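Oxalate oxidase (Hordeum vulgare, PDB 1FI2) oxidises oxalate to carbon dioxide while reducing molecular oxygen to hydrogen peroxide, and also has superoxide dismutase activity, as a manganese-containing homohexamer of the plant cell wall. Local coordinates at the interface of chains A and B and the interface of chains A and C. Coordinates in Å, arbitrary orientation; residue numbers count along the deposited sequence, not the author numbering. Chains: chain A/B/C, Oxalate oxidase.

Contact 1 joins chain A to chain B and contact 2 joins chain A to chain C; the centres of their C-alpha atoms lie about 19 Å apart. The two share Ser111 and Leu135, and both use the 3-10 helix 112-114. In contact 1 this loop of chain A receives an aspartate from the N-terminal segment of B; in contact 2 the same loop of chain C docks on residues 160-166 of A. Because both interfaces are two-fold symmetric, every subunit presents its loop to two neighbours at once, which probably ties the two interfaces together within the trimer of dimers that forms the hexamer.

Contact 1: the interface of chains A and B. Residues chain A 110-111, 114, 132, 135; chain B 8-9.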
# COMPACT_ATOMS: atom_id res chain seq x y z
N GLY A 110 -21.77 -9.05 -8.40
CA GLY A 110 -21.11 -7.79 -8.75
C GLY A 110 -21.81 -6.62 -8.06
O GLY A 110 -22.95 -6.75 -7.62
N SER A 111 -21.12 -5.49 -7.96
CA SER A 111 -21.67 -4.29 -7.35
C SER A 111 -22.64 -3.61 -8.32
O SER A 111 -22.90 -4.13 -9.41
CB SER A 111 -20.55 -3.31 -6.98
OG SER A 111 -19.99 -2.75 -8.16
N SER A 114 -21.61 -3.05 -11.95
CA SER A 114 -21.47 -4.31 -12.66
C SER A 114 -22.86 -4.88 -12.93
O SER A 114 -23.06 -6.07 -13.19
CB SER A 114 -20.63 -5.31 -11.86
OG SER A 114 -19.26 -4.95 -11.89
N PRO A 132 -13.80 -11.37 -5.14
CA PRO A 132 -13.21 -10.05 -5.01
C PRO A 132 -13.59 -9.37 -3.71
O PRO A 132 -14.69 -9.48 -3.17
CB PRO A 132 -13.70 -9.28 -6.22
CG PRO A 132 -14.19 -10.30 -7.18
CD PRO A 132 -14.61 -11.50 -6.37
N LEU A 135 -17.31 -7.97 -1.99
CA LEU A 135 -18.53 -8.29 -2.73
C LEU A 135 -19.35 -9.34 -2.00
O LEU A 135 -18.80 -10.21 -1.32
CB LEU A 135 -18.19 -8.77 -4.14
CG LEU A 135 -17.44 -7.78 -5.04
CD1 LEU A 135 -17.20 -8.37 -6.42
CD2 LEU A 135 -18.21 -6.47 -5.17
N ASP B 8 -14.62 -3.90 -9.72
CA ASP B 8 -14.95 -5.26 -9.32
C ASP B 8 -14.05 -6.30 -9.97
O ASP B 8 -13.58 -7.24 -9.31
CB ASP B 8 -16.42 -5.58 -9.63
CG ASP B 8 -17.45 -4.78 -8.86
OD1 ASP B 8 -18.64 -4.86 -9.25
OD2 ASP B 8 -17.13 -4.08 -7.88
N PHE B 9 -14.03 -6.32 -11.31
CA PHE B 9 -13.34 -7.37 -12.06
C PHE B 9 -12.46 -6.80 -13.17
O PHE B 9 -12.75 -5.73 -13.71
CB PHE B 9 -14.36 -8.32 -12.71
CG PHE B 9 -15.56 -8.71 -11.91
CD1 PHE B 9 -16.81 -8.19 -12.20
CD2 PHE B 9 -15.45 -9.57 -10.82
CE1 PHE B 9 -17.93 -8.53 -11.45
CE2 PHE B 9 -16.56 -9.92 -10.06
CZ PHE B 9 -17.79 -9.40 -10.38
O HOH W 1 -17.81 -1.05 -8.52
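The phenyl ring of B:Phe9 meets A:Pro132, A:Leu135 and A:Gly110 with its far rim, CE2 and CZ. The proline ring, rigid and already apolar, brings its CG to 3.7 Å from CE2 of B:Phe9. The side chain of A:Leu135 runs obliquely to that of B:Phe9, its CD1 lying 4.0 Å from the same CE2. A:Gly110, having no side chain, lets its backbone come up to the ring, CA being 4.0 Å from CZ of B:Phe9. Within chain B, CB of B:Asp8 packs against one face of the phenyl ring, displaced toward the rim. The second methyl branch of A:Leu135, CD2, turns instead toward the carboxylate and forms the passage from greasy to polar surface.

At the rim, B:Asp8 reaches into the loop of chain A; its CG stands anti to the carbonyl carbon (chi1 -65°), which directs the carboxylate toward A:Ser111 and A:Ser114. Its carboxylate oxygen OD1 accepts three hydrogen bonds. The amide N of A:Ser111 lies 2.9 Å from OD1 of B:Asp8, approaching from above the carboxylate plane. The hydroxyl OG of A:Ser111 comes to the syn side at 2.7 Å from OD1 of B:Asp8, about 17° out of the plane. OG of A:Ser114 takes the anti side, also 2.7 Å from OD1 of B:Asp8, and is tilted farther out. Donors from three directions should fix the rotation of the carboxylate and are likely to favour its charged form. Serine suits both positions, being small enough to sit beside the acid and able to donate. Water 1 connects OG of A:Ser111, 2.8 Å away, with the other carboxylate oxygen, OD2. This two-fold repeated patch anchors the N-terminal segment of one subunit to the loop of another, in support of the hexamer.

Contact 2: the interface of chains A and C. Residues chain A 160-162, 165-166; chain C 111-112, 116, 135.
This is a two-fold symmetric interface between identical subunits, mixed apolar and water-bridged, in which C:Leu112 and C:Asn116 dock on residues 160-166 of chain A and so join two subunits of the hexamer. A direct hydrogen bond runs from the amide N of C:Leu112, at the start of the 3-10 helix 112-114, to the carbonyl O of A:Ile160, 3.0 Å away and 162° at the hydrogen.

The side chain of C:Leu112 lies alongside that of A:Ile160, both pointing the same way, and CB of C:Leu112 is 3.7 Å from CG2 of A:Ile160. With its CG anti to the backbone N (chi1 -175°), C:Leu112 carries CD2 on toward the ring of A:Phe162, reaching CE1 at 4.1 Å. A branched aliphatic chain suits this place, since it can touch both neighbours. CD1 of A:Ile160, from the same chain as the ring, lies over one of its faces, offset toward the rim, and may help hold it.

C:Asn116 crosses A:Leu165 and A:Thr166 at about a right angle. Its amide nitrogen ND2 rests 3.5 Å from the CD2 methyl of A:Leu165, while OD1 turns to the waters. Its backbone is in the left-handed helical region, which asparagine tolerates well. Water 3 lies 2.7 Å from OD1 of C:Asn116 and also bonds N of A:Phe162 and O of A:Ile160. Water 2 joins the same OD1 to OG1 of A:Thr166, 2.8 Å from the water. That hydroxyl donates to O of A:Phe162 at 2.7 Å, one turn back, at the last residue of strand 161-162, just before helix 163-169. With a valine in place of A:Thr166, the carbonyl of A:Phe162 would probably lose this bond and water 2 a partner on chain A. Water 4 links N of A:Ile160 with OG of C:Ser111. The patch seats the loop of one subunit against A:Ile160, strand 161-162 and the helix that follows, contributing to hexamer assembly.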
# COMPACT_ATOMS: atom_id res chain seq x y z
N ILE A 160 -16.17 -10.63 8.83
CA ILE A 160 -17.30 -11.21 8.11
C ILE A 160 -18.59 -10.47 8.46
O ILE A 160 -18.93 -10.26 9.62
CB ILE A 160 -17.44 -12.72 8.28
CG1 ILE A 160 -18.64 -13.23 7.46
CG2 ILE A 160 -17.61 -13.10 9.74
CD1 ILE A 160 -18.61 -14.72 7.19
N VAL A 161 -19.25 -10.00 7.41
CA VAL A 161 -20.54 -9.33 7.52
C VAL A 161 -21.61 -10.30 7.00
O VAL A 161 -21.70 -10.51 5.79
CB VAL A 161 -20.59 -8.03 6.70
CG1 VAL A 161 -21.98 -7.41 6.69
CG2 VAL A 161 -19.57 -7.03 7.24
N PHE A 162 -22.24 -11.03 7.91
CA PHE A 162 -23.31 -11.95 7.51
C PHE A 162 -24.54 -11.11 7.19
O PHE A 162 -25.03 -10.42 8.07
CB PHE A 162 -23.61 -12.96 8.60
CG PHE A 162 -22.68 -14.14 8.70
CD1 PHE A 162 -21.86 -14.29 9.80
CD2 PHE A 162 -22.64 -15.09 7.69
CE1 PHE A 162 -21.01 -15.38 9.89
CE2 PHE A 162 -21.79 -16.18 7.78
CZ PHE A 162 -20.98 -16.33 8.89
N LEU A 165 -28.11 -12.10 9.24
CA LEU A 165 -27.93 -11.83 10.66
C LEU A 165 -27.72 -10.35 10.95
O LEU A 165 -28.29 -9.84 11.92
CB LEU A 165 -26.79 -12.68 11.23
CG LEU A 165 -26.45 -12.49 12.71
CD1 LEU A 165 -27.61 -12.90 13.60
CD2 LEU A 165 -25.20 -13.30 13.06
N THR A 166 -26.96 -9.64 10.13
CA THR A 166 -26.74 -8.21 10.37
C THR A 166 -28.00 -7.40 10.12
O THR A 166 -28.34 -6.49 10.89
CB THR A 166 -25.58 -7.69 9.51
OG1 THR A 166 -24.39 -8.43 9.84
CG2 THR A 166 -25.33 -6.21 9.77
N SER C 111 -18.90 -5.70 12.24
CA SER C 111 -18.86 -7.05 11.69
C SER C 111 -19.13 -8.08 12.79
O SER C 111 -19.40 -7.70 13.93
CB SER C 111 -17.50 -7.33 11.05
OG SER C 111 -16.51 -7.46 12.06
N LEU C 112 -19.05 -9.37 12.47
CA LEU C 112 -19.30 -10.42 13.45
C LEU C 112 -18.40 -10.38 14.67
O LEU C 112 -18.89 -10.56 15.79
CB LEU C 112 -19.20 -11.81 12.80
CG LEU C 112 -19.56 -12.98 13.73
CD1 LEU C 112 -21.07 -13.10 13.88
CD2 LEU C 112 -18.95 -14.27 13.21
N ASN C 116 -21.76 -7.57 15.83
CA ASN C 116 -22.74 -6.95 14.96
C ASN C 116 -23.42 -5.76 15.64
O ASN C 116 -24.63 -5.57 15.54
CB ASN C 116 -23.80 -7.95 14.49
CG ASN C 116 -23.26 -9.00 13.54
OD1 ASN C 116 -22.40 -8.72 12.70
ND2 ASN C 116 -23.75 -10.22 13.67
N LEU C 135 -18.16 -1.95 5.79
CA LEU C 135 -19.20 -2.26 6.77
C LEU C 135 -20.57 -1.82 6.27
O LEU C 135 -20.68 -0.84 5.55
CB LEU C 135 -18.88 -1.60 8.11
CG LEU C 135 -17.58 -2.02 8.79
CD1 LEU C 135 -17.40 -1.31 10.12
CD2 LEU C 135 -17.52 -3.52 8.99
O HOH W 2 -21.95 -7.01 10.05
O HOH W 3 -21.75 -10.45 10.68
O HOH W 4 -15.84 -10.42 11.73